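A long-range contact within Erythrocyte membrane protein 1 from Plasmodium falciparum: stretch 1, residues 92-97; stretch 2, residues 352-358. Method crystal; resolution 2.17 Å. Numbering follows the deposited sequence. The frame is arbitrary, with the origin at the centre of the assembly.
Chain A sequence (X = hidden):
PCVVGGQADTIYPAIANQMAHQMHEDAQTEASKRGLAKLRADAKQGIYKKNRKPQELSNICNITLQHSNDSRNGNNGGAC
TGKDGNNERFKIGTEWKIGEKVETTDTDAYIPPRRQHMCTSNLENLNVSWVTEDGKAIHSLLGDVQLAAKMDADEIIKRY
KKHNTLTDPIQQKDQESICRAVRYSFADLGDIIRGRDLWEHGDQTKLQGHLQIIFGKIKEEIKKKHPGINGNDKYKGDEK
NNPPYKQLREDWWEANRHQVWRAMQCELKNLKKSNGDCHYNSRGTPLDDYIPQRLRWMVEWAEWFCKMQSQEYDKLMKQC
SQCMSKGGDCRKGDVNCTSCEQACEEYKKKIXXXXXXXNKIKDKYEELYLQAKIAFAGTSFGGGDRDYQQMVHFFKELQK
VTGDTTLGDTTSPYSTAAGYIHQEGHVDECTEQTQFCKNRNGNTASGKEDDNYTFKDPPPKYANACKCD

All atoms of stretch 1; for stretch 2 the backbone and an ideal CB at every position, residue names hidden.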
# COMPACT_ATOMS: atom_id res chain seq x y z
N ILE A 92 -2.75 -12.99 10.06
CA ILE A 92 -2.87 -13.82 8.86
C ILE A 92 -4.31 -14.29 8.71
O ILE A 92 -4.91 -14.81 9.66
CB ILE A 92 -1.89 -15.01 8.94
CG1 ILE A 92 -0.45 -14.53 8.80
CG2 ILE A 92 -2.22 -16.05 7.88
CD1 ILE A 92 0.58 -15.64 8.92
N GLY A 93 -4.87 -14.11 7.52
CA GLY A 93 -6.21 -14.55 7.22
C GLY A 93 -7.27 -13.47 7.26
O GLY A 93 -8.43 -13.75 6.92
N THR A 94 -6.93 -12.25 7.69
CA THR A 94 -7.90 -11.16 7.71
C THR A 94 -8.37 -10.84 6.30
O THR A 94 -7.57 -10.58 5.41
CB THR A 94 -7.29 -9.92 8.36
OG1 THR A 94 -6.97 -10.19 9.73
CG2 THR A 94 -8.26 -8.75 8.30
N GLU A 95 -9.69 -10.86 6.11
CA GLU A 95 -10.27 -10.66 4.78
C GLU A 95 -10.30 -9.18 4.43
O GLU A 95 -10.79 -8.35 5.20
CB GLU A 95 -11.68 -11.25 4.73
CG GLU A 95 -11.72 -12.76 4.96
CD GLU A 95 -13.12 -13.29 5.21
OE1 GLU A 95 -14.05 -12.47 5.40
OE2 GLU A 95 -13.30 -14.52 5.23
N TRP A 96 -9.76 -8.84 3.26
CA TRP A 96 -9.81 -7.46 2.79
C TRP A 96 -11.23 -7.11 2.37
O TRP A 96 -11.92 -7.91 1.74
CB TRP A 96 -8.85 -7.26 1.60
CG TRP A 96 -7.39 -7.49 1.91
CD1 TRP A 96 -6.87 -8.35 2.84
CD2 TRP A 96 -6.27 -6.84 1.30
NE1 TRP A 96 -5.49 -8.28 2.83
CE2 TRP A 96 -5.11 -7.36 1.89
CE3 TRP A 96 -6.15 -5.87 0.30
CZ2 TRP A 96 -3.83 -6.93 1.52
CZ3 TRP A 96 -4.88 -5.45 -0.07
CH2 TRP A 96 -3.74 -5.98 0.54
N LYS A 97 -11.67 -5.91 2.72
CA LYS A 97 -13.01 -5.48 2.37
C LYS A 97 -12.96 -4.29 1.43
O LYS A 97 -11.97 -3.56 1.35
CB LYS A 97 -13.84 -5.13 3.62
CG LYS A 97 -15.33 -5.39 3.43
CD LYS A 97 -16.04 -5.65 4.75
CE LYS A 97 -17.35 -6.41 4.55
NZ LYS A 97 -17.30 -7.78 5.15
N UNK A 352 -11.43 -20.15 -2.22
CA UNK A 352 -12.42 -19.70 -3.19
C UNK A 352 -12.79 -18.23 -2.98
O UNK A 352 -12.90 -17.47 -3.95
CB UNK A 352 -13.67 -20.57 -3.10
N UNK A 353 -13.00 -17.82 -1.73
CA UNK A 353 -13.41 -16.44 -1.49
C UNK A 353 -12.28 -15.46 -1.80
O UNK A 353 -12.55 -14.34 -2.26
CB UNK A 353 -13.87 -16.27 -0.04
N UNK A 354 -11.03 -15.85 -1.56
CA UNK A 354 -9.91 -15.02 -1.99
C UNK A 354 -9.82 -14.97 -3.52
O UNK A 354 -9.50 -13.93 -4.10
CB UNK A 354 -8.60 -15.55 -1.40
N UNK A 355 -10.11 -16.10 -4.18
CA UNK A 355 -10.05 -16.13 -5.64
C UNK A 355 -11.04 -15.16 -6.27
O UNK A 355 -10.75 -14.60 -7.33
CB UNK A 355 -10.32 -17.55 -6.15
N UNK A 356 -12.20 -14.95 -5.64
CA UNK A 356 -13.17 -14.02 -6.21
C UNK A 356 -12.61 -12.60 -6.23
O UNK A 356 -12.88 -11.84 -7.16
CB UNK A 356 -14.48 -14.06 -5.42
N UNK A 357 -11.84 -12.23 -5.21
CA UNK A 357 -11.22 -10.90 -5.20
C UNK A 357 -10.18 -10.77 -6.30
O UNK A 357 -10.11 -9.73 -6.97
CB UNK A 357 -10.58 -10.62 -3.84
N UNK A 358 -9.38 -11.82 -6.53
CA UNK A 358 -8.34 -11.76 -7.55
C UNK A 358 -8.91 -11.61 -8.95
O UNK A 358 -8.32 -10.93 -9.79
CB UNK A 358 -7.47 -13.01 -7.48

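Stretch 2 is one segment of a longer helix, and stretch 1, which has no regular helix or strand, passes alongside it. No ideal CB of the helix has an atom of stretch 1 within 5.5 Å, so whatever joins the two must be a side chain long enough to cross the gap.

Position 352 lies out of reach of stretch 1, and the visible atoms scarcely restrict it. It is Lys352, whose ammonium group makes a long salt bridge one turn along the helix, to position 355.

At position 353 CA-to-CB points toward stretch 1, and the carboxylate of Glu95 lies ahead across open space. A long, positively charged chain, lysine or arginine, would suit best; a long neutral donor could serve less strongly. The residue is Lys353. Lys353 NZ stands 3.0 Å from Glu95 OE2, a hydrogen bond and a salt bridge at once.

At position 354 CA-to-CB points sideways, yet the carbonyls of Gly93 and Thr94 and the indole of Trp96 lie within reach of a large side chain. A long aliphatic chain could cover some of this surface, but a wide aromatic ring covers more, and one with a polar N-H could also reach a carbonyl, directly or through water. Trp354 covers the surface and reaches Gly93 O through a water. The edge of its ring is turned toward the face of Trp96 in an offset edge-to-face pair, with planes at 64° and Trp354 CH2 4.1 Å from Trp96 CD1. Trp354 CZ2 also lies 3.8 Å from Thr94 O. The bridging water accepts from Trp354 NE1 and donates to Gly93 O.

Positions 355 and 356 are out of reach, so stretch 1 gives no basis for choosing between side chains. They are Glu355, the partner of Lys352 in the long salt bridge, and Lys356, which makes no contact with stretch 1.

At position 357 CA-to-CB again points toward stretch 1, where Trp96 offers both a backbone carbonyl and a backbone N-H. A long donor such as lysine or arginine could serve the carbonyl, but an amide, which carries donor and acceptor together, matches both groups. Gln357 has the necessary length: Gln357 NE2 donates to Trp96 O at 2.9 Å, while a water accepts from Trp96 N and donates to Gln357 OE1.

Position 358 is out of reach, and many residues would be compatible with the visible atoms. It is Trp358, whose indole stays well clear of stretch 1.

Stretch 2 352-358: KKWEKQW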
# COMPACT_ATOMS: atom_id res chain seq x y z
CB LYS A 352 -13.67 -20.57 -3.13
CG LYS A 352 -14.66 -20.30 -4.25
CD LYS A 352 -14.04 -20.62 -5.61
CE LYS A 352 -14.81 -19.96 -6.74
NZ LYS A 352 -14.67 -18.48 -6.71
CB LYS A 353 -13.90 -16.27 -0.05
CG LYS A 353 -12.92 -16.72 1.01
CD LYS A 353 -13.65 -17.14 2.28
CE LYS A 353 -14.61 -16.07 2.77
NZ LYS A 353 -15.28 -16.47 4.03
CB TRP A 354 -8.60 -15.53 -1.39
CG TRP A 354 -8.41 -15.14 0.06
CD1 TRP A 354 -9.00 -15.71 1.14
CD2 TRP A 354 -7.56 -14.10 0.56
NE1 TRP A 354 -8.57 -15.10 2.30
CE2 TRP A 354 -7.69 -14.10 1.97
CE3 TRP A 354 -6.70 -13.17 -0.03
CZ2 TRP A 354 -7.00 -13.21 2.78
CZ3 TRP A 354 -6.02 -12.28 0.78
CH2 TRP A 354 -6.17 -12.31 2.17
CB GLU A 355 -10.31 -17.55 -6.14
CG GLU A 355 -10.15 -17.71 -7.65
CD GLU A 355 -10.55 -19.08 -8.14
OE1 GLU A 355 -11.25 -19.80 -7.40
OE2 GLU A 355 -10.16 -19.45 -9.27
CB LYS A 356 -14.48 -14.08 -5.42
CG LYS A 356 -15.28 -15.34 -5.66
CD LYS A 356 -16.68 -15.22 -5.08
CE LYS A 356 -17.54 -16.42 -5.45
NZ LYS A 356 -18.93 -16.28 -4.93
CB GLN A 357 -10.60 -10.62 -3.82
CG GLN A 357 -11.59 -10.72 -2.66
CD GLN A 357 -11.03 -10.22 -1.33
OE1 GLN A 357 -9.82 -10.25 -1.10
NE2 GLN A 357 -11.91 -9.76 -0.45
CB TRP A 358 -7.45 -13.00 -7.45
CG TRP A 358 -6.45 -13.14 -8.58
CD1 TRP A 358 -6.52 -14.02 -9.62
CD2 TRP A 358 -5.25 -12.39 -8.77
NE1 TRP A 358 -5.44 -13.86 -10.45
CE2 TRP A 358 -4.64 -12.86 -9.95
CE3 TRP A 358 -4.63 -11.35 -8.07
CZ2 TRP A 358 -3.44 -12.34 -10.44
CZ3 TRP A 358 -3.43 -10.84 -8.55
CH2 TRP A 358 -2.85 -11.34 -9.72
O HOH W 1 -9.33 -15.77 5.10
O HOH W 2 -9.30 -11.01 1.39
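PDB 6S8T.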